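Local coordinates for ADP-ribosylation factor-binding protein GGA2 (Saccharomyces cerevisiae, PDB 3MNM) that may play a role in regulating membrane traffic through the trans-Golgi network, this chain being its GAE domain, the part that recognises the accessory proteins Ent3 and Ent5, at residues S48-L53 and V103-N108. Numbering follows the deposited sequence.
Sequences SNLVFL and VNYSVN
Val51 O is gripped by three groups: Asn104 N donates to it at 3.0 Å, a water donates to it and also to Asn104 OD1, and the CA-H of Val103 points at it, CA to O 3.3 Å. Asn104 ND2 turns to Glu113 OE2. Val51 N completes the backbone pair with Asn104 O. Another pair joins Ser48 and Ser106, Ser106 N reaching Ser48 O at 2.8 Å, and because Asn49 and Leu50 together face Tyr105, the register slips by one: a beta bulge. In the modelled conformer of Ser106, which has a second one, Asn49 ND2 donates to OG. Leu50 CG, anti to the backbone N (chi1 -169°), lies 3.7 Å from Val103 CG2 and also rests near Tyr105 CB, while Val103 CB comes to the edge of the Phe52 ring, 4.0 Å from CD2. An alanine at Leu50 would probably leave a gap beside Val103 CG2, its CB still touching Tyr105 CB. Strand 100-107 runs antiparallel between strands 50-55 and 110-117 in one sheet of the Ig-like sandwich, with Val103 and Tyr105 packing on Leu19 of strand 19-27 in the other sheet.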
# COMPACT_ATOMS: atom_id res chain seq x y z
N SER A 48 -14.17 4.46 4.33
CA SER A 48 -14.07 3.97 5.70
C SER A 48 -13.76 2.48 5.72
O SER A 48 -13.75 1.84 4.67
CB SER A 48 -15.38 4.23 6.45
OG SER A 48 -16.48 3.62 5.81
N ASN A 49 -13.50 1.95 6.91
CA ASN A 49 -13.27 0.53 7.09
C ASN A 49 -12.15 0.00 6.18
O ASN A 49 -12.22 -1.13 5.75
CB ASN A 49 -14.56 -0.25 6.81
CG ASN A 49 -15.71 0.19 7.71
OD1 ASN A 49 -15.49 0.68 8.81
ND2 ASN A 49 -16.94 0.00 7.24
N LEU A 50 -11.13 0.81 5.93
CA LEU A 50 -10.09 0.40 4.97
C LEU A 50 -9.13 -0.61 5.60
O LEU A 50 -8.48 -0.34 6.61
CB LEU A 50 -9.33 1.62 4.39
CG LEU A 50 -8.43 1.24 3.19
CD1 LEU A 50 -8.44 2.40 2.18
CD2 LEU A 50 -7.03 0.93 3.69
N VAL A 51 -9.03 -1.78 4.96
CA VAL A 51 -8.21 -2.88 5.44
C VAL A 51 -7.26 -3.26 4.30
O VAL A 51 -7.71 -3.66 3.24
CB VAL A 51 -9.10 -4.08 5.81
CG1 VAL A 51 -8.26 -5.27 6.22
CG2 VAL A 51 -10.05 -3.70 6.96
N PHE A 52 -5.96 -3.10 4.54
CA PHE A 52 -4.94 -3.38 3.52
C PHE A 52 -4.11 -4.59 3.91
O PHE A 52 -3.59 -4.68 5.03
CB PHE A 52 -4.03 -2.16 3.38
CG PHE A 52 -3.01 -2.29 2.28
CD1 PHE A 52 -1.65 -2.29 2.58
CD2 PHE A 52 -3.41 -2.34 0.95
CE1 PHE A 52 -0.70 -2.36 1.57
CE2 PHE A 52 -2.47 -2.43 -0.07
CZ PHE A 52 -1.11 -2.43 0.24
N LEU A 53 -3.98 -5.52 2.97
CA LEU A 53 -3.20 -6.74 3.19
C LEU A 53 -2.07 -6.81 2.16
O LEU A 53 -2.32 -6.67 0.96
CB LEU A 53 -4.11 -7.98 3.02
CG LEU A 53 -3.48 -9.34 3.29
CD1 LEU A 53 -3.06 -9.48 4.76
CD2 LEU A 53 -4.48 -10.45 2.91
N VAL A 103 -7.02 -4.73 -0.91
CA VAL A 103 -7.63 -3.71 -0.07
C VAL A 103 -9.15 -3.87 -0.09
O VAL A 103 -9.76 -4.15 -1.13
CB VAL A 103 -7.19 -2.28 -0.50
CG1 VAL A 103 -7.81 -1.87 -1.83
CG2 VAL A 103 -7.53 -1.25 0.61
N ASN A 104 -9.76 -3.74 1.09
CA ASN A 104 -11.21 -3.76 1.22
C ASN A 104 -11.58 -2.48 1.94
O ASN A 104 -10.89 -2.09 2.87
CB ASN A 104 -11.67 -4.95 2.08
CG ASN A 104 -11.53 -6.27 1.35
OD1 ASN A 104 -10.44 -6.84 1.32
ND2 ASN A 104 -12.62 -6.75 0.75
N TYR A 105 -12.65 -1.83 1.50
CA TYR A 105 -13.07 -0.59 2.14
C TYR A 105 -14.52 -0.30 1.81
O TYR A 105 -15.12 -0.96 0.95
CB TYR A 105 -12.17 0.58 1.71
CG TYR A 105 -12.17 0.85 0.22
CD1 TYR A 105 -11.25 0.21 -0.61
CD2 TYR A 105 -13.07 1.74 -0.35
CE1 TYR A 105 -11.23 0.44 -1.98
CE2 TYR A 105 -13.05 1.99 -1.73
CZ TYR A 105 -12.13 1.33 -2.53
OH TYR A 105 -12.12 1.56 -3.89
N SER A 106 -15.10 0.68 2.49
CA SER A 106 -16.47 1.11 2.23
C SER A 106 -16.47 2.51 1.62
O SER A 106 -15.69 3.37 2.05
CB SER A 106 -17.26 1.16 3.55
OG SER A 106 -17.05 -0.01 4.33
N VAL A 107 -17.34 2.75 0.64
CA VAL A 107 -17.51 4.08 0.06
C VAL A 107 -18.92 4.17 -0.53
O VAL A 107 -19.42 3.20 -1.11
CB VAL A 107 -16.43 4.41 -1.00
CG1 VAL A 107 -16.56 3.50 -2.21
CG2 VAL A 107 -16.51 5.88 -1.42
N ASN A 108 -19.58 5.31 -0.36
CA ASN A 108 -20.97 5.46 -0.84
C ASN A 108 -21.94 4.38 -0.32
O ASN A 108 -22.85 3.96 -1.03
CB ASN A 108 -21.00 5.47 -2.37
CG ASN A 108 -20.13 6.55 -2.98
OD1 ASN A 108 -20.24 7.72 -2.62
ND2 ASN A 108 -19.27 6.16 -3.92
O HOH W 1 -17.54 5.53 3.96
O HOH W 2 -8.11 -6.67 2.80